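Local structure of CSOR (Streptomyces lividans, 4ADZ) at the interface of chains A and B. The protein represses copper-responsive genes as a copper-sensing transcriptional regulator, and probably releases its operator DNA when it binds copper(I). Sequence-based numbering; all coordinates share one arbitrary frame. Chains: chain A/B, CSOR.

Contact 1: the interface of chains A and B. Residues chain A 101, 104-105, 108; chain B 104, 123, 127.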
ATOM      1  N   GLU A 101     -13.738  10.092   5.282  1.00 15.22           N
ATOM      2  CA  GLU A 101     -13.828  11.410   5.847  1.00 15.97           C
ATOM      3  C   GLU A 101     -15.299  11.806   6.129  1.00 15.69           C
ATOM      4  O   GLU A 101     -15.621  12.255   7.236  1.00 15.62           O
ATOM      5  CB  GLU A 101     -13.181  12.457   4.898  1.00 18.61           C
ATOM      6  CG  GLU A 101     -13.254  13.835   5.526  1.00 20.48           C
ATOM      7  CD  GLU A 101     -12.310  14.846   4.940  1.00 29.94           C
ATOM      8  OE1 GLU A 101     -11.792  14.561   3.842  1.00 31.72           O
ATOM      9  OE2 GLU A 101     -12.127  15.932   5.584  1.00 34.97           O
ATOM     10  N   LEU A 104     -16.549   9.850   9.126  1.00 13.01           N
ATOM     11  CA  LEU A 104     -16.009  10.387  10.370  1.00 14.54           C
ATOM     12  C   LEU A 104     -16.632  11.737  10.783  1.00 14.53           C
ATOM     13  O   LEU A 104     -16.905  11.949  11.979  1.00 14.87           O
ATOM     14  CB  LEU A 104     -14.471  10.490  10.325  1.00 15.60           C
ATOM     15  CG  LEU A 104     -13.781   9.104  10.278  1.00 16.71           C
ATOM     16  CD1 LEU A 104     -12.271   9.234   9.936  1.00 18.07           C
ATOM     17  CD2 LEU A 104     -13.983   8.247  11.546  1.00 18.02           C
ATOM     18  N   ARG A 105     -16.874  12.597   9.801  1.00 14.54           N
ATOM     19  CA  ARG A 105     -17.607  13.828  10.011  1.00 16.52           C
ATOM     20  C   ARG A 105     -18.998  13.534  10.595  1.00 16.24           C
ATOM     21  O   ARG A 105     -19.466  14.239  11.541  1.00 15.81           O
ATOM     22  CB  ARG A 105     -17.702  14.654   8.738  1.00 18.95           C
ATOM     23  CG  ARG A 105     -16.396  15.377   8.421  1.00 22.41           C
ATOM     24  CD  ARG A 105     -16.426  15.986   7.031  1.00 28.81           C
ATOM     25  NE  ARG A 105     -17.439  17.012   6.924  1.00 33.79           N
ATOM     26  CZ  ARG A 105     -17.223  18.320   7.148  1.00 41.77           C
ATOM     27  NH1 ARG A 105     -16.019  18.787   7.472  1.00 39.66           N
ATOM     28  NH2 ARG A 105     -18.233  19.180   7.042  1.00 45.71           N
ATOM     29  N   VAL A 108     -18.717  12.533  14.181  1.00 15.53           N
ATOM     30  CA  VAL A 108     -18.557  13.812  14.955  1.00 15.33           C
ATOM     31  C   VAL A 108     -19.884  14.565  15.137  1.00 17.30           C
ATOM     32  O   VAL A 108     -20.222  14.972  16.271  1.00 18.19           O
ATOM     33  CB  VAL A 108     -17.488  14.737  14.299  1.00 16.06           C
ATOM     34  CG1 VAL A 108     -17.532  16.185  14.827  1.00 17.37           C
ATOM     35  CG2 VAL A 108     -16.112  14.153  14.532  1.00 14.52           C
TER
ATOM     36  N   LEU B 104      -8.697   8.820  17.023  1.00 14.63           N
ATOM     37  CA  LEU B 104     -10.082   8.977  16.548  1.00 15.47           C
ATOM     38  C   LEU B 104     -11.106   8.784  17.685  1.00 15.58           C
ATOM     39  O   LEU B 104     -12.104   9.532  17.742  1.00 16.47           O
ATOM     40  CB  LEU B 104     -10.399   8.025  15.422  1.00 15.62           C
ATOM     41  CG  LEU B 104      -9.693   8.341  14.074  1.00 14.95           C
ATOM     42  CD1 LEU B 104      -9.977   7.203  13.102  1.00 16.16           C
ATOM     43  CD2 LEU B 104     -10.083   9.710  13.523  1.00 15.67           C
ATOM     44  N   VAL B 123     -10.715  15.595  12.009  1.00 19.77           N
ATOM     45  CA  VAL B 123     -11.057  14.552  11.037  1.00 19.22           C
ATOM     46  C   VAL B 123     -10.346  14.727   9.697  1.00 18.69           C
ATOM     47  O   VAL B 123      -9.830  13.767   9.163  1.00 19.56           O
ATOM     48  CB  VAL B 123     -12.582  14.460  10.766  1.00 20.57           C
ATOM     49  CG1 VAL B 123     -12.880  13.529   9.571  1.00 18.90           C
ATOM     50  CG2 VAL B 123     -13.319  14.012  12.029  1.00 20.20           C
ATOM     51  N   THR B 127      -7.528  12.219   8.057  1.00 16.43           N
ATOM     52  CA  THR B 127      -7.800  11.633   6.760  1.00 18.61           C
ATOM     53  C   THR B 127      -6.566  11.882   5.882  1.00 17.20           C
ATOM     54  O   THR B 127      -6.110  10.987   5.190  1.00 19.26           O
ATOM     55  CB  THR B 127      -9.095  12.246   6.172  1.00 21.52           C
ATOM     56  OG1 THR B 127     -10.194  11.788   6.972  1.00 22.70           O
ATOM     57  CG2 THR B 127      -9.278  11.774   4.750  1.00 24.91           C
TER
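A:Glu101, A:Leu104 and A:Val108 lie along one face of helix 78-114, and helix 120-135 of chain B, bearing B:Val123 and B:Thr127, runs nearly antiparallel to them, with 6.5 Å between the CA atoms of A:Leu104 and B:Val123. The central piece is the branched tip of B:Val123. With CG1 anti to its backbone N (chi1 170°), the fork turns both methyls toward chain A: CG1 presses on CB of A:Leu104 at 3.5 Å, while CG2 meets CG2 of A:Val108 at 3.8 Å, the two valines sliding past each other in opposite directions. CG1 also leans toward the aliphatic CG of A:Glu101. One turn further on, B:Thr127 crosses the A:Glu101 side chain at about a right angle, its OG1 3.7 Å from CB of the glutamate. That hydroxyl makes no bond across the contact; it turns back within its own helix to the carbonyl O of B:Val123 at 3.0 Å, approaching from above the carbonyl plane (36° out of it). An alanine in place of B:Thr127 would probably open a gap beside the A:Glu101 stem and leave the B:Val123 carbonyl without its hydroxyl partner. At the far side, CD2 of B:Leu104 faces CD1 of A:Leu104 tip to tip at 4.2 Å. No polar pair bridges the chains within this patch, so it contributes apolar packing by which the C-terminal helix of one subunit clasps the long helix of the other in the CsoR dimer.

Contact 2: the interface of chains A and B. Residues chain A 107-108, 111-112, 119; chain B 108-109, 111-112.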
ATOM      1  N   CYS A 107     -19.910  10.891  12.308  1.00 15.10           N
ATOM      2  CA  CYS A 107     -19.701  10.373  13.676  1.00 15.81           C
ATOM      3  C   CYS A 107     -19.465  11.536  14.650  1.00 17.23           C
ATOM      4  O   CYS A 107     -20.059  11.587  15.783  1.00 16.01           O
ATOM      5  CB  CYS A 107     -18.532   9.440  13.751  1.00 15.47           C
ATOM      6  SG  CYS A 107     -18.834   7.868  12.928  1.00 19.98           S
ATOM      7  N   VAL A 108     -18.717  12.533  14.181  1.00 15.53           N
ATOM      8  CA  VAL A 108     -18.557  13.812  14.955  1.00 15.33           C
ATOM      9  C   VAL A 108     -19.884  14.565  15.137  1.00 17.30           C
ATOM     10  O   VAL A 108     -20.222  14.972  16.271  1.00 18.19           O
ATOM     11  CB  VAL A 108     -17.488  14.737  14.299  1.00 16.06           C
ATOM     12  CG1 VAL A 108     -17.532  16.185  14.827  1.00 17.37           C
ATOM     13  CG2 VAL A 108     -16.112  14.153  14.532  1.00 14.52           C
ATOM     14  N   ALA A 111     -22.060  12.622  17.678  1.00 13.83           N
ATOM     15  CA  ALA A 111     -21.383  12.041  18.840  1.00 13.85           C
ATOM     16  C   ALA A 111     -22.152  12.269  20.175  1.00 13.70           C
ATOM     17  O   ALA A 111     -22.184  11.378  21.039  1.00 12.65           O
ATOM     18  CB  ALA A 111     -19.988  12.657  19.000  1.00 14.54           C
ATOM     19  N   ALA A 112     -22.736  13.438  20.337  1.00 13.45           N
ATOM     20  CA  ALA A 112     -23.365  13.728  21.644  1.00 12.94           C
ATOM     21  C   ALA A 112     -24.645  12.908  21.819  1.00 14.28           C
ATOM     22  O   ALA A 112     -25.161  12.781  22.943  1.00 13.75           O
ATOM     23  CB  ALA A 112     -23.676  15.249  21.793  1.00 12.66           C
ATOM     24  N   ILE A 119     -19.907   4.999  20.284  1.00 19.58           N
ATOM     25  CA  ILE A 119     -18.767   5.745  19.714  1.00 19.37           C
ATOM     26  C   ILE A 119     -17.580   4.815  19.541  1.00 20.05           C
ATOM     27  O   ILE A 119     -16.964   4.788  18.485  1.00 18.43           O
ATOM     28  CB  ILE A 119     -18.320   6.922  20.626  1.00 21.62           C
ATOM     29  CG1 ILE A 119     -19.378   8.066  20.540  1.00 21.49           C
ATOM     30  CG2 ILE A 119     -16.894   7.401  20.249  1.00 20.58           C
ATOM     31  CD1 ILE A 119     -19.176   9.268  21.472  1.00 21.80           C
TER
ATOM     32  N   VAL B 108     -13.802  11.800  18.638  1.00 16.75           N
ATOM     33  CA  VAL B 108     -15.288  11.618  18.633  1.00 16.50           C
ATOM     34  C   VAL B 108     -15.777  11.845  20.091  1.00 17.15           C
ATOM     35  O   VAL B 108     -16.780  12.524  20.314  1.00 15.89           O
ATOM     36  CB  VAL B 108     -15.737  10.270  17.993  1.00 16.13           C
ATOM     37  CG1 VAL B 108     -17.260  10.121  17.950  1.00 16.07           C
ATOM     38  CG2 VAL B 108     -15.225  10.139  16.542  1.00 17.79           C
ATOM     39  N   ALA B 109     -15.060  11.311  21.079  1.00 17.39           N
ATOM     40  CA  ALA B 109     -15.416  11.538  22.507  1.00 19.79           C
ATOM     41  C   ALA B 109     -15.400  13.010  22.853  1.00 17.83           C
ATOM     42  O   ALA B 109     -16.292  13.516  23.600  1.00 17.10           O
ATOM     43  CB  ALA B 109     -14.463  10.798  23.429  1.00 19.37           C
ATOM     44  N   ALA B 111     -15.930  15.499  20.656  1.00 14.76           N
ATOM     45  CA  ALA B 111     -17.065  16.085  19.957  1.00 15.67           C
ATOM     46  C   ALA B 111     -18.350  15.869  20.846  1.00 15.22           C
ATOM     47  O   ALA B 111     -19.212  16.709  20.858  1.00 16.35           O
ATOM     48  CB  ALA B 111     -17.256  15.435  18.568  1.00 15.51           C
ATOM     49  N   ALA B 112     -18.460  14.697  21.475  1.00 14.04           N
ATOM     50  CA  ALA B 112     -19.645  14.400  22.352  1.00 15.99           C
ATOM     51  C   ALA B 112     -19.646  15.383  23.557  1.00 16.95           C
ATOM     52  O   ALA B 112     -20.698  15.930  23.935  1.00 16.26           O
ATOM     53  CB  ALA B 112     -19.626  12.938  22.807  1.00 14.98           C
TER
HETATM   54  O   HOH W   1     -21.340  15.844  18.894  1.00 26.58           O
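The flat groups here are peptide units: over a face of the A:Ala111 carbonyl sits the CB methyl of B:Ala112, 3.5 Å from the O atom. In the reverse sense, CB of A:Ala111 comes up to the oxygen end of the B:Val108 carbonyl at 3.5 Å, tilted from its plane, and CB of B:Ala111 approaches the carbonyl O of A:Val108. Alanine methyls thus take the place of bulky side chains, and the two copies of helix 78-114 come close enough that the CA atoms of A:Ala112 and B:Ala112 lie 3.8 Å apart. Beside this seam, B:Val108 reaches toward helix 116-134 of chain A. Its CG1, anti to the backbone N (chi1 -178°), packs on CG2 of A:Ile119 at 3.6 Å, the side chains passing in opposite directions, and also faces the carbonyl O of A:Cys107. The extended isoleucine then lays CD1 against CB of B:Ala112 at 3.9 Å. No direct polar bond crosses the patch, but water 1 joins the carbonyl O of A:Val108 at 3.0 Å to that of B:Ala111, also 3.0 Å away, with a weak contact from the A:Ala112 N. A:Cys107 belongs to the conserved copper-binding set of CsoR proteins, and no metal is bound in this apo form. The close helix pairing helps to hold the dimer together and could transmit changes at the copper site across it.

About 10 Å separates the C-alpha centres of contact 1 and contact 2, and A:Val108 belongs to both. Helix 78-114 of each chain runs through the pair as a shared spine, while the C-terminal helices supply the other partners: that of chain B in contact 1, that of chain A in contact 2. Two-fold symmetry repeats each patch with the chains exchanged, so both C-terminal helices embrace the opposite subunit. Through A:Val108 the two patches adjoin, forming a largely apolar part of the dimer interface. The deposited assembly contains four copies, consistent with a CsoR tetramer built as a pair of such dimers.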